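PDB 4L1M: E3 ubiquitin-protein ligase HERC2 from Homo sapiens, which probably transfers ubiquitin to substrate proteins as a HECT-type E3 ligase, its first RCC1-like domain folding as a seven-bladed beta-propeller. Local coordinates for residues Q25-W30 with E48-L53; T56-A61 with Q374-S379; S330-W335 with K363-I368. One frame throughout, in Å; residues are numbered along the deposited sequence.

Contact 1 (Q25-W30 with E48-L53)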
ATOM      1  N   GLN A  25     -22.461  -4.877   7.214  1.00 64.82           N
ATOM      2  CA  GLN A  25     -21.510  -4.266   6.223  1.00 62.04           C
ATOM      3  C   GLN A  25     -21.314  -5.267   5.085  1.00 60.95           C
ATOM      4  O   GLN A  25     -21.503  -6.438   5.318  1.00 61.42           O
ATOM      5  CB  GLN A  25     -20.168  -4.059   6.937  1.00 59.11           C
ATOM      6  CG  GLN A  25     -18.945  -3.675   6.129  1.00 56.10           C
ATOM      7  CD  GLN A  25     -17.663  -3.714   6.971  1.00 53.64           C
ATOM      8  OE1 GLN A  25     -17.464  -4.625   7.758  1.00 53.30           O
ATOM      9  NE2 GLN A  25     -16.812  -2.708   6.822  1.00 52.07           N
ATOM     10  N   GLU A  26     -20.925  -4.824   3.881  1.00 59.47           N
ATOM     11  CA  GLU A  26     -20.533  -5.748   2.814  1.00 57.29           C
ATOM     12  C   GLU A  26     -19.025  -5.733   2.631  1.00 52.55           C
ATOM     13  O   GLU A  26     -18.399  -4.687   2.606  1.00 49.17           O
ATOM     14  CB  GLU A  26     -21.269  -5.440   1.500  1.00 59.47           C
ATOM     15  CG  GLU A  26     -22.753  -5.819   1.578  1.00 63.53           C
ATOM     16  CD  GLU A  26     -23.480  -5.759   0.243  1.00 66.73           C
ATOM     17  OE1 GLU A  26     -22.840  -5.910  -0.810  1.00 66.80           O
ATOM     18  OE2 GLU A  26     -24.720  -5.588   0.235  1.00 71.48           O
ATOM     19  N   VAL A  27     -18.458  -6.933   2.593  1.00 51.55           N
ATOM     20  CA  VAL A  27     -17.057  -7.147   2.310  1.00 49.45           C
ATOM     21  C   VAL A  27     -16.978  -8.170   1.197  1.00 49.62           C
ATOM     22  O   VAL A  27     -17.279  -9.343   1.400  1.00 49.95           O
ATOM     23  CB  VAL A  27     -16.280  -7.690   3.531  1.00 47.98           C
ATOM     24  CG1 VAL A  27     -14.812  -7.822   3.192  1.00 45.83           C
ATOM     25  CG2 VAL A  27     -16.455  -6.773   4.726  1.00 48.12           C
ATOM     26  N   ILE A  28     -16.534  -7.712   0.034  1.00 50.71           N
ATOM     27  CA  ILE A  28     -16.421  -8.546  -1.155  1.00 51.17           C
ATOM     28  C   ILE A  28     -14.954  -8.827  -1.461  1.00 48.12           C
ATOM     29  O   ILE A  28     -14.108  -7.932  -1.353  1.00 45.12           O
ATOM     30  CB  ILE A  28     -17.001  -7.860  -2.399  1.00 52.70           C
ATOM     31  CG1 ILE A  28     -18.247  -7.063  -2.061  1.00 54.93           C
ATOM     32  CG2 ILE A  28     -17.300  -8.902  -3.469  1.00 54.51           C
ATOM     33  CD1 ILE A  28     -19.382  -7.898  -1.520  1.00 57.09           C
ATOM     34  N   GLY A  29     -14.668 -10.079  -1.819  1.00 47.89           N
ATOM     35  CA  GLY A  29     -13.329 -10.490  -2.228  1.00 46.01           C
ATOM     36  C   GLY A  29     -13.368 -11.343  -3.467  1.00 46.59           C
ATOM     37  O   GLY A  29     -14.381 -11.984  -3.765  1.00 47.63           O
ATOM     38  N   TRP A  30     -12.277 -11.311  -4.225  1.00 46.13           N
ATOM     39  CA  TRP A  30     -12.146 -12.188  -5.382  1.00 47.44           C
ATOM     40  C   TRP A  30     -10.705 -12.367  -5.733  1.00 45.26           C
ATOM     41  O   TRP A  30      -9.862 -11.607  -5.274  1.00 44.74           O
ATOM     42  CB  TRP A  30     -12.957 -11.676  -6.587  1.00 48.94           C
ATOM     43  CG  TRP A  30     -12.604 -10.319  -7.052  1.00 47.83           C
ATOM     44  CD1 TRP A  30     -11.840 -10.007  -8.142  1.00 48.10           C
ATOM     45  CD2 TRP A  30     -13.013  -9.075  -6.477  1.00 47.31           C
ATOM     46  NE1 TRP A  30     -11.742  -8.644  -8.272  1.00 47.37           N
ATOM     47  CE2 TRP A  30     -12.463  -8.051  -7.268  1.00 47.00           C
ATOM     48  CE3 TRP A  30     -13.818  -8.724  -5.386  1.00 48.28           C
ATOM     49  CZ2 TRP A  30     -12.668  -6.700  -6.989  1.00 46.11           C
ATOM     50  CZ3 TRP A  30     -14.017  -7.377  -5.103  1.00 47.12           C
ATOM     51  CH2 TRP A  30     -13.445  -6.387  -5.899  1.00 46.75           C
ATOM     52  N   GLU A  48     -18.859 -12.938   4.721  1.00 62.77           N
ATOM     53  CA  GLU A  48     -19.595 -12.536   5.928  1.00 66.09           C
ATOM     54  C   GLU A  48     -18.722 -12.665   7.178  1.00 63.84           C
ATOM     55  O   GLU A  48     -18.901 -11.940   8.153  1.00 63.76           O
ATOM     56  CB  GLU A  48     -20.896 -13.322   6.108  1.00 71.27           C
ATOM     57  CG  GLU A  48     -21.926 -13.121   5.003  1.00 76.57           C
ATOM     58  CD  GLU A  48     -21.870 -14.200   3.939  1.00 80.21           C
ATOM     59  OE1 GLU A  48     -20.879 -14.971   3.922  1.00 83.96           O
ATOM     60  OE2 GLU A  48     -22.821 -14.286   3.130  1.00 81.67           O
ATOM     61  N   GLY A  49     -17.790 -13.606   7.147  1.00 62.80           N
ATOM     62  CA  GLY A  49     -16.842 -13.783   8.244  1.00 61.89           C
ATOM     63  C   GLY A  49     -16.094 -12.507   8.578  1.00 60.22           C
ATOM     64  O   GLY A  49     -15.902 -12.198   9.742  1.00 62.57           O
ATOM     65  N   LEU A  50     -15.722 -11.745   7.549  1.00 57.84           N
ATOM     66  CA  LEU A  50     -15.059 -10.450   7.720  1.00 54.42           C
ATOM     67  C   LEU A  50     -15.995  -9.317   8.121  1.00 53.02           C
ATOM     68  O   LEU A  50     -15.609  -8.429   8.859  1.00 50.54           O
ATOM     69  CB  LEU A  50     -14.373 -10.047   6.419  1.00 54.52           C
ATOM     70  CG  LEU A  50     -13.293 -10.993   5.925  1.00 54.84           C
ATOM     71  CD1 LEU A  50     -12.732 -10.494   4.608  1.00 53.90           C
ATOM     72  CD2 LEU A  50     -12.172 -11.148   6.951  1.00 54.80           C
ATOM     73  N   ALA A  51     -17.222  -9.344   7.626  1.00 54.33           N
ATOM     74  CA  ALA A  51     -18.184  -8.300   7.922  1.00 55.25           C
ATOM     75  C   ALA A  51     -18.489  -8.234   9.420  1.00 56.62           C
ATOM     76  O   ALA A  51     -18.710  -7.139   9.956  1.00 58.82           O
ATOM     77  CB  ALA A  51     -19.462  -8.524   7.129  1.00 57.07           C
ATOM     78  N   ASN A  52     -18.522  -9.394  10.087  1.00 56.37           N
ATOM     79  CA  ASN A  52     -18.763  -9.457  11.545  1.00 58.06           C
ATOM     80  C   ASN A  52     -17.793  -8.592  12.340  1.00 55.40           C
ATOM     81  O   ASN A  52     -18.156  -7.981  13.339  1.00 55.76           O
ATOM     82  CB  ASN A  52     -18.662 -10.896  12.051  1.00 59.70           C
ATOM     83  CG  ASN A  52     -19.796 -11.788  11.557  1.00 63.36           C
ATOM     84  OD1 ASN A  52     -20.717 -11.340  10.877  1.00 65.79           O
ATOM     85  ND2 ASN A  52     -19.737 -13.065  11.918  1.00 66.83           N
ATOM     86  N   LEU A  53     -16.564  -8.509  11.860  1.00 52.26           N
ATOM     87  CA  LEU A  53     -15.539  -7.723  12.515  1.00 49.80           C
ATOM     88  C   LEU A  53     -15.788  -6.213  12.454  1.00 49.71           C
ATOM     89  O   LEU A  53     -15.358  -5.478  13.339  1.00 48.45           O
ATOM     90  CB  LEU A  53     -14.182  -8.003  11.882  1.00 47.45           C
ATOM     91  CG  LEU A  53     -13.702  -9.447  11.692  1.00 47.15           C
ATOM     92  CD1 LEU A  53     -12.210  -9.426  11.384  1.00 45.84           C
ATOM     93  CD2 LEU A  53     -13.959 -10.330  12.892  1.00 48.70           C
TER
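Val-27 is the hub here, its two methyls dividing their contacts between consecutive residues of the short helix 48-51. CG1 of Val-27 lies anti to the backbone N (chi1 -177°) and meets CD1 of Leu-50 at 3.7 Å, and it also comes to 3.9 Å from Leu-50 CB; the two side chains cross at about a right angle. The other methyl, CG2 of Val-27, rests against the helix backbone, 3.9 Å from CA of Ala-51. Gln-25 adds polar atoms from the loop before the strand: its carbonyl O packs on CB of Ala-51 at 3.4 Å, and the extended side chain brings OE1 to 3.7 Å from CA of the same alanine. In the propeller, strand 27-31 from the N-terminus is added to C-terminal strand 374-379, closing the ring of blades in the "Velcro" manner, and helix 48-51 lies where the chain leaves this blade for the next. Polar bonds position the contact: Gln-25 NE2 bonds to the carbonyls of Val-55 and Ser-379, tying the loop both to the next blade and to the C-terminal strand. Val-27 is backbone-bonded to Cys-47, and its N is hydrogen-bonded to Gln-46 OE1. Beyond the valine, Leu-50 reaches Phe-65 and Ile-67 on strand 64-69.

Contact 2 (T56-A61 with Q374-S379)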
ATOM      1  N   THR A  56     -12.445  -1.675   8.796  1.00 48.35           N
ATOM      2  CA  THR A  56     -12.097  -0.283   8.482  1.00 49.14           C
ATOM      3  C   THR A  56     -10.898  -0.250   7.548  1.00 49.53           C
ATOM      4  O   THR A  56     -10.741   0.699   6.779  1.00 48.65           O
ATOM      5  CB  THR A  56     -11.812   0.580   9.745  1.00 49.66           C
ATOM      6  OG1 THR A  56     -10.634   0.111  10.425  1.00 51.42           O
ATOM      7  CG2 THR A  56     -12.973   0.535  10.700  1.00 51.41           C
ATOM      8  N   GLN A  57     -10.051  -1.277   7.639  1.00 49.02           N
ATOM      9  CA  GLN A  57      -8.848  -1.377   6.842  1.00 48.95           C
ATOM     10  C   GLN A  57      -8.447  -2.825   6.605  1.00 48.42           C
ATOM     11  O   GLN A  57      -8.699  -3.677   7.445  1.00 50.73           O
ATOM     12  CB  GLN A  57      -7.724  -0.695   7.604  1.00 51.11           C
ATOM     13  CG  GLN A  57      -6.795   0.179   6.809  1.00 53.10           C
ATOM     14  CD  GLN A  57      -5.992   1.042   7.781  1.00 54.60           C
ATOM     15  OE1 GLN A  57      -6.567   1.887   8.526  1.00 56.85           O
ATOM     16  NE2 GLN A  57      -4.705   0.815   7.832  1.00 50.80           N
ATOM     17  N   ILE A  58      -7.817  -3.089   5.465  1.00 46.27           N
ATOM     18  CA  ILE A  58      -7.226  -4.369   5.184  1.00 45.11           C
ATOM     19  C   ILE A  58      -5.838  -4.164   4.585  1.00 43.31           C
ATOM     20  O   ILE A  58      -5.693  -3.456   3.604  1.00 42.82           O
ATOM     21  CB  ILE A  58      -8.073  -5.163   4.164  1.00 47.85           C
ATOM     22  CG1 ILE A  58      -9.398  -5.559   4.783  1.00 48.23           C
ATOM     23  CG2 ILE A  58      -7.303  -6.398   3.670  1.00 49.06           C
ATOM     24  CD1 ILE A  58     -10.293  -6.387   3.895  1.00 49.70           C
ATOM     25  N   ALA A  59      -4.834  -4.814   5.169  1.00 42.56           N
ATOM     26  CA  ALA A  59      -3.463  -4.752   4.693  1.00 39.54           C
ATOM     27  C   ALA A  59      -3.041  -6.137   4.186  1.00 40.79           C
ATOM     28  O   ALA A  59      -2.967  -7.088   4.942  1.00 41.98           O
ATOM     29  CB  ALA A  59      -2.547  -4.303   5.798  1.00 38.22           C
ATOM     30  N   CYS A  60      -2.775  -6.218   2.892  1.00 40.88           N
ATOM     31  CA  CYS A  60      -2.526  -7.464   2.243  1.00 41.76           C
ATOM     32  C   CYS A  60      -1.033  -7.753   2.211  1.00 41.30           C
ATOM     33  O   CYS A  60      -0.266  -6.979   1.654  1.00 40.60           O
ATOM     34  CB  CYS A  60      -3.086  -7.405   0.825  1.00 42.78           C
ATOM     35  SG  CYS A  60      -4.903  -7.409   0.757  1.00 45.19           S
ATOM     36  N   ALA A  61      -0.640  -8.877   2.798  1.00 41.36           N
ATOM     37  CA  ALA A  61       0.725  -9.370   2.662  1.00 41.31           C
ATOM     38  C   ALA A  61       0.753 -10.459   1.592  1.00 42.34           C
ATOM     39  O   ALA A  61      -0.205 -10.610   0.829  1.00 42.91           O
ATOM     40  CB  ALA A  61       1.248  -9.873   3.986  1.00 41.64           C
ATOM     41  N   GLN A 374      -5.275 -11.100  -5.287  1.00 46.08           N
ATOM     42  CA  GLN A 374      -6.526 -10.914  -4.549  1.00 45.49           C
ATOM     43  C   GLN A 374      -6.950  -9.466  -4.549  1.00 43.52           C
ATOM     44  O   GLN A 374      -6.121  -8.569  -4.654  1.00 40.34           O
ATOM     45  CB  GLN A 374      -6.362 -11.332  -3.092  1.00 44.59           C
ATOM     46  CG  GLN A 374      -6.020 -12.791  -2.885  1.00 45.80           C
ATOM     47  CD  GLN A 374      -4.541 -13.091  -2.974  1.00 44.95           C
ATOM     48  OE1 GLN A 374      -3.700 -12.187  -3.015  1.00 43.08           O
ATOM     49  NE2 GLN A 374      -4.217 -14.381  -3.038  1.00 46.29           N
ATOM     50  N   SER A 375      -8.258  -9.251  -4.434  1.00 44.25           N
ATOM     51  CA  SER A 375      -8.820  -7.915  -4.353  1.00 44.06           C
ATOM     52  C   SER A 375      -9.975  -7.924  -3.397  1.00 43.79           C
ATOM     53  O   SER A 375     -10.749  -8.880  -3.352  1.00 47.21           O
ATOM     54  CB  SER A 375      -9.288  -7.437  -5.735  1.00 46.21           C
ATOM     55  OG  SER A 375      -8.372  -7.795  -6.766  1.00 47.66           O
ATOM     56  N   PHE A 376     -10.080  -6.867  -2.611  1.00 43.51           N
ATOM     57  CA  PHE A 376     -11.174  -6.710  -1.655  1.00 44.04           C
ATOM     58  C   PHE A 376     -11.783  -5.322  -1.756  1.00 44.23           C
ATOM     59  O   PHE A 376     -11.104  -4.356  -2.093  1.00 43.68           O
ATOM     60  CB  PHE A 376     -10.676  -6.896  -0.237  1.00 44.13           C
ATOM     61  CG  PHE A 376     -10.052  -8.229   0.023  1.00 45.03           C
ATOM     62  CD1 PHE A 376     -10.816  -9.291   0.473  1.00 46.61           C
ATOM     63  CD2 PHE A 376      -8.684  -8.420  -0.162  1.00 44.65           C
ATOM     64  CE1 PHE A 376     -10.239 -10.527   0.733  1.00 46.90           C
ATOM     65  CE2 PHE A 376      -8.105  -9.653   0.097  1.00 45.42           C
ATOM     66  CZ  PHE A 376      -8.887 -10.708   0.549  1.00 46.27           C
ATOM     67  N   ALA A 377     -13.073  -5.239  -1.465  1.00 45.52           N
ATOM     68  CA  ALA A 377     -13.774  -3.973  -1.419  1.00 46.20           C
ATOM     69  C   ALA A 377     -14.811  -4.055  -0.315  1.00 47.64           C
ATOM     70  O   ALA A 377     -15.508  -5.069  -0.222  1.00 49.85           O
ATOM     71  CB  ALA A 377     -14.445  -3.685  -2.758  1.00 47.20           C
ATOM     72  N   TRP A 378     -14.931  -2.999   0.497  1.00 46.87           N
ATOM     73  CA  TRP A 378     -15.944  -2.980   1.536  1.00 48.33           C
ATOM     74  C   TRP A 378     -16.749  -1.686   1.621  1.00 50.11           C
ATOM     75  O   TRP A 378     -16.247  -0.589   1.356  1.00 51.03           O
ATOM     76  CB  TRP A 378     -15.327  -3.309   2.901  1.00 46.75           C
ATOM     77  CG  TRP A 378     -14.265  -2.363   3.346  1.00 44.61           C
ATOM     78  CD1 TRP A 378     -14.406  -1.301   4.186  1.00 44.28           C
ATOM     79  CD2 TRP A 378     -12.872  -2.411   2.987  1.00 43.17           C
ATOM     80  NE1 TRP A 378     -13.195  -0.662   4.355  1.00 43.61           N
ATOM     81  CE2 TRP A 378     -12.235  -1.333   3.643  1.00 42.31           C
ATOM     82  CE3 TRP A 378     -12.109  -3.253   2.170  1.00 42.04           C
ATOM     83  CZ2 TRP A 378     -10.888  -1.073   3.500  1.00 41.42           C
ATOM     84  CZ3 TRP A 378     -10.769  -2.991   2.023  1.00 41.20           C
ATOM     85  CH2 TRP A 378     -10.162  -1.903   2.683  1.00 41.21           C
ATOM     86  N   SER A 379     -17.998  -1.842   2.031  1.00 51.80           N
ATOM     87  CA  SER A 379     -18.848  -0.728   2.388  1.00 55.13           C
ATOM     88  C   SER A 379     -18.529  -0.323   3.827  1.00 55.75           C
ATOM     89  O   SER A 379     -17.674  -0.911   4.457  1.00 52.75           O
ATOM     90  CB  SER A 379     -20.325  -1.119   2.272  1.00 56.98           C
ATOM     91  OG  SER A 379     -20.618  -2.218   3.123  1.00 57.17           O
TER
HETATM   92  O   HOH W   1     -12.938   1.718   5.543  1.00 37.59           O
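Two neighbouring blades of the beta-propeller pack face to face across this seam: strand 57-60, part of the innermost strand of one blade, lies over strand 374-379, second from the centre in the blade that closes the ring. Their axes approach to 8.9 Å and run almost exactly antiparallel, at 174°, a spacing that is bridged by side chains and a water instead of main-chain bonds. Ile-58 sits in the middle. Its CD1 reaches 3.9 Å from CZ3 of Trp-378 and 4.2 Å from CB of Phe-376, which places its end between the indole and the CB of the phenylalanine; the isoleucine and tryptophan side chains slide past each other in opposite directions. Further along, Cys-60 SG makes a sulfur-aromatic contact with Phe-376, 4.0 Å from CE2 and 5.0 Å from the ring centroid, approaching obliquely; Phe-65 on strand 64-69 meets the same phenyl ring, extending the seam's hydrophobic core. Trp-378 carries its CG between the backbone N and the carbonyl carbon (chi1 60°), which lays the indole along the opposing strand, with CH2 of Trp-378 3.8 Å from N of Ile-58 and CZ2 close to CA of Gln-57. Val-27 and Ala-369, on the strands flanking 374-379, also touch this side chain. The indole nitrogen is satisfied through a water lying at the ring edge, in its plane: Trp-378 NE1 donates to this water over 2.7 Å, and the water in turn donates to the carbonyl O of Thr-56.

Contact 3 (S330-W335 with K363-I368)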
ATOM      1  N   SER A 330     -18.493   6.186  -5.982  1.00 68.69           N
ATOM      2  CA  SER A 330     -18.547   4.811  -5.485  1.00 68.87           C
ATOM      3  C   SER A 330     -18.392   3.682  -6.541  1.00 67.38           C
ATOM      4  O   SER A 330     -18.747   2.525  -6.265  1.00 71.08           O
ATOM      5  CB  SER A 330     -19.843   4.616  -4.676  1.00 69.93           C
ATOM      6  OG  SER A 330     -19.743   3.466  -3.856  1.00 72.13           O
ATOM      7  N   GLU A 331     -17.904   4.004  -7.735  1.00 63.59           N
ATOM      8  CA  GLU A 331     -17.588   2.968  -8.725  1.00 61.42           C
ATOM      9  C   GLU A 331     -16.226   2.380  -8.401  1.00 56.55           C
ATOM     10  O   GLU A 331     -15.336   3.095  -7.934  1.00 55.38           O
ATOM     11  CB  GLU A 331     -17.532   3.536 -10.148  1.00 62.04           C
ATOM     12  CG  GLU A 331     -18.836   4.052 -10.712  1.00 64.78           C
ATOM     13  CD  GLU A 331     -18.697   4.627 -12.117  1.00 65.98           C
ATOM     14  OE1 GLU A 331     -19.693   4.661 -12.854  1.00 69.81           O
ATOM     15  OE2 GLU A 331     -17.603   5.051 -12.503  1.00 65.60           O
ATOM     16  N   VAL A 332     -16.049   1.097  -8.684  1.00 53.96           N
ATOM     17  CA  VAL A 332     -14.756   0.442  -8.484  1.00 50.76           C
ATOM     18  C   VAL A 332     -14.208  -0.057  -9.818  1.00 50.81           C
ATOM     19  O   VAL A 332     -14.753  -0.981 -10.418  1.00 52.35           O
ATOM     20  CB  VAL A 332     -14.881  -0.741  -7.505  1.00 49.55           C
ATOM     21  CG1 VAL A 332     -13.513  -1.322  -7.186  1.00 46.92           C
ATOM     22  CG2 VAL A 332     -15.582  -0.293  -6.227  1.00 49.44           C
ATOM     23  N   HIS A 333     -13.119   0.556 -10.274  1.00 49.40           N
ATOM     24  CA  HIS A 333     -12.476   0.218 -11.561  1.00 48.34           C
ATOM     25  C   HIS A 333     -11.262  -0.659 -11.310  1.00 46.25           C
ATOM     26  O   HIS A 333     -10.623  -0.562 -10.272  1.00 43.42           O
ATOM     27  CB  HIS A 333     -12.037   1.495 -12.246  1.00 48.28           C
ATOM     28  CG  HIS A 333     -13.178   2.367 -12.677  1.00 51.63           C
ATOM     29  ND1 HIS A 333     -13.427   2.656 -14.002  1.00 53.15           N
ATOM     30  CD2 HIS A 333     -14.139   3.009 -11.966  1.00 53.25           C
ATOM     31  CE1 HIS A 333     -14.494   3.428 -14.090  1.00 55.83           C
ATOM     32  NE2 HIS A 333     -14.950   3.656 -12.870  1.00 55.22           N
ATOM     33  N   SER A 334     -10.931  -1.513 -12.259  1.00 46.51           N
ATOM     34  CA  SER A 334      -9.704  -2.301 -12.142  1.00 44.56           C
ATOM     35  C   SER A 334      -9.017  -2.456 -13.493  1.00 45.74           C
ATOM     36  O   SER A 334      -9.628  -2.263 -14.532  1.00 48.24           O
ATOM     37  CB  SER A 334     -10.008  -3.677 -11.570  1.00 43.67           C
ATOM     38  OG  SER A 334     -10.586  -4.520 -12.555  1.00 45.14           O
ATOM     39  N   TRP A 335      -7.748  -2.822 -13.455  1.00 45.75           N
ATOM     40  CA  TRP A 335      -6.968  -3.124 -14.666  1.00 47.98           C
ATOM     41  C   TRP A 335      -5.734  -3.922 -14.290  1.00 45.65           C
ATOM     42  O   TRP A 335      -5.364  -3.997 -13.116  1.00 43.08           O
ATOM     43  CB  TRP A 335      -6.535  -1.833 -15.390  1.00 47.91           C
ATOM     44  CG  TRP A 335      -5.531  -1.046 -14.631  1.00 44.99           C
ATOM     45  CD1 TRP A 335      -4.201  -1.147 -14.729  1.00 45.02           C
ATOM     46  CD2 TRP A 335      -5.791  -0.038 -13.657  1.00 43.96           C
ATOM     47  NE1 TRP A 335      -3.589  -0.254 -13.888  1.00 44.03           N
ATOM     48  CE2 TRP A 335      -4.556   0.442 -13.218  1.00 42.71           C
ATOM     49  CE3 TRP A 335      -6.955   0.528 -13.133  1.00 44.80           C
ATOM     50  CZ2 TRP A 335      -4.438   1.448 -12.264  1.00 41.37           C
ATOM     51  CZ3 TRP A 335      -6.833   1.533 -12.180  1.00 44.07           C
ATOM     52  CH2 TRP A 335      -5.577   1.971 -11.750  1.00 41.64           C
ATOM     53  N   LYS A 363     -23.398  -0.510  -3.893  1.00 74.60           N
ATOM     54  CA  LYS A 363     -23.057  -1.004  -2.533  1.00 70.04           C
ATOM     55  C   LYS A 363     -22.383   0.026  -1.627  1.00 66.20           C
ATOM     56  O   LYS A 363     -22.013  -0.291  -0.507  1.00 62.03           O
ATOM     57  CB  LYS A 363     -22.136  -2.215  -2.647  1.00 68.69           C
ATOM     58  CG  LYS A 363     -22.793  -3.444  -3.240  1.00 70.73           C
ATOM     59  CD  LYS A 363     -21.768  -4.550  -3.450  1.00 69.20           C
ATOM     60  CE  LYS A 363     -22.363  -5.764  -4.149  1.00 71.38           C
ATOM     61  NZ  LYS A 363     -23.250  -6.558  -3.270  1.00 73.07           N
ATOM     62  N   HIS A 364     -22.208   1.252  -2.122  1.00 65.74           N
ATOM     63  CA  HIS A 364     -21.564   2.318  -1.361  1.00 64.01           C
ATOM     64  C   HIS A 364     -20.238   1.823  -0.805  1.00 59.33           C
ATOM     65  O   HIS A 364     -20.042   1.782   0.404  1.00 59.35           O
ATOM     66  CB  HIS A 364     -22.487   2.817  -0.234  1.00 66.20           C
ATOM     67  CG  HIS A 364     -23.871   3.163  -0.698  1.00 71.28           C
ATOM     68  ND1 HIS A 364     -24.174   4.344  -1.355  1.00 73.43           N
ATOM     69  CD2 HIS A 364     -25.031   2.463  -0.632  1.00 73.35           C
ATOM     70  CE1 HIS A 364     -25.460   4.359  -1.661  1.00 75.68           C
ATOM     71  NE2 HIS A 364     -26.003   3.230  -1.233  1.00 76.44           N
ATOM     72  N   ILE A 365     -19.349   1.410  -1.699  1.00 56.49           N
ATOM     73  CA  ILE A 365     -18.014   0.988  -1.295  1.00 53.50           C
ATOM     74  C   ILE A 365     -17.232   2.205  -0.825  1.00 53.67           C
ATOM     75  O   ILE A 365     -17.298   3.270  -1.444  1.00 54.46           O
ATOM     76  CB  ILE A 365     -17.213   0.366  -2.459  1.00 51.08           C
ATOM     77  CG1 ILE A 365     -17.921  -0.864  -3.018  1.00 51.19           C
ATOM     78  CG2 ILE A 365     -15.784   0.014  -2.023  1.00 48.48           C
ATOM     79  CD1 ILE A 365     -18.222  -1.937  -2.012  1.00 50.76           C
ATOM     80  N   VAL A 366     -16.485   2.025   0.262  1.00 52.47           N
ATOM     81  CA  VAL A 366     -15.640   3.079   0.808  1.00 50.47           C
ATOM     82  C   VAL A 366     -14.192   2.666   0.930  1.00 47.45           C
ATOM     83  O   VAL A 366     -13.332   3.519   1.117  1.00 46.70           O
ATOM     84  CB  VAL A 366     -16.154   3.569   2.186  1.00 52.41           C
ATOM     85  CG1 VAL A 366     -17.603   4.029   2.072  1.00 54.04           C
ATOM     86  CG2 VAL A 366     -16.036   2.484   3.262  1.00 52.67           C
ATOM     87  N   GLY A 367     -13.901   1.375   0.818  1.00 46.21           N
ATOM     88  CA  GLY A 367     -12.513   0.919   0.915  1.00 43.88           C
ATOM     89  C   GLY A 367     -12.183  -0.155  -0.088  1.00 43.25           C
ATOM     90  O   GLY A 367     -13.047  -0.951  -0.476  1.00 42.89           O
ATOM     91  N   ILE A 368     -10.929  -0.157  -0.527  1.00 42.06           N
ATOM     92  CA  ILE A 368     -10.424  -1.187  -1.433  1.00 41.33           C
ATOM     93  C   ILE A 368      -9.047  -1.620  -1.001  1.00 39.63           C
ATOM     94  O   ILE A 368      -8.345  -0.873  -0.342  1.00 40.63           O
ATOM     95  CB  ILE A 368     -10.363  -0.679  -2.876  1.00 41.10           C
ATOM     96  CG1 ILE A 368      -9.719   0.719  -2.920  1.00 40.04           C
ATOM     97  CG2 ILE A 368     -11.766  -0.663  -3.470  1.00 42.79           C
ATOM     98  CD1 ILE A 368      -9.418   1.221  -4.320  1.00 39.98           C
TER
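Ser-330 and His-364, two non-glycine residues that both adopt positive phi (75° and 51°), meet across this contact, their CA atoms 5.7 Å apart. Each lies in a loop leading into a strand, and the serine points its side chain at the backbone of the other: Ser-330 OG stands 3.3 Å from CA of His-364 and gives a weak hydrogen bond, 3.4 Å long, to the carbonyl O of Ile-365. The CB of His-364 points away from the serine segment. Further inward the packing becomes wholly apolar. Val-332 spreads its methyls over two isoleucines: CG2 touches Ile-365 CG1 at 4.0 Å, the chains crossing at about a right angle, while Val-332 CG1 lies 4.2 Å from CG2 of Ile-368. With its CG1 placed between the backbone N and the carbonyl carbon (chi1 46°), Ile-368 has CG2 as the branch that faces the valine. Residues three apart would fall on opposite sides of a regular strand; here a classic beta bulge, in which Val-366 and Gly-367 both face Trp-378, resets the alternation and lets Ile-365 and Ile-368 point the same way. On the far side of strand 332-335, His-333 NE2 donates to Glu-331 OE2 over 3.0 Å, with the acceptor in the imidazole plane but the nitrogen well above that of the carboxylate; Lys-311 forms a salt bridge to the same oxygen. The contact joins two blades of the propeller: strand 332-335, paired with 322-327 and 354-356, faces the innermost strand 365-370 of the closing blade, where Ile-368 also packs on Leu-324 of strand 322-327 and on Asp-315 and Ala-317 of strand 313-318.

How the contacts relate
All three contacts converge on the blade that closes the propeller, which is assembled from both ends of the chain. Contacts 2 and 3 pack its two faces against the neighbouring blades, their centres 11 Å apart, while contact 1 lies toward the rim, 9 Å from contact 2. Strand 374-379 of contact 2 lies between the strands that contacts 1 and 3 bring to this sheet: Ile-28 N of contact 1 probably bonds to Ala-377 O at 2.8 Å, and on its other edge Val-366 N of contact 3 probably bonds to Trp-378 O, also at 2.8 Å. Contacts 1 and 3, 14 Å apart between centres, are joined by a salt bridge of 2.6 Å from Lys-363 NZ to Glu-26 OE1.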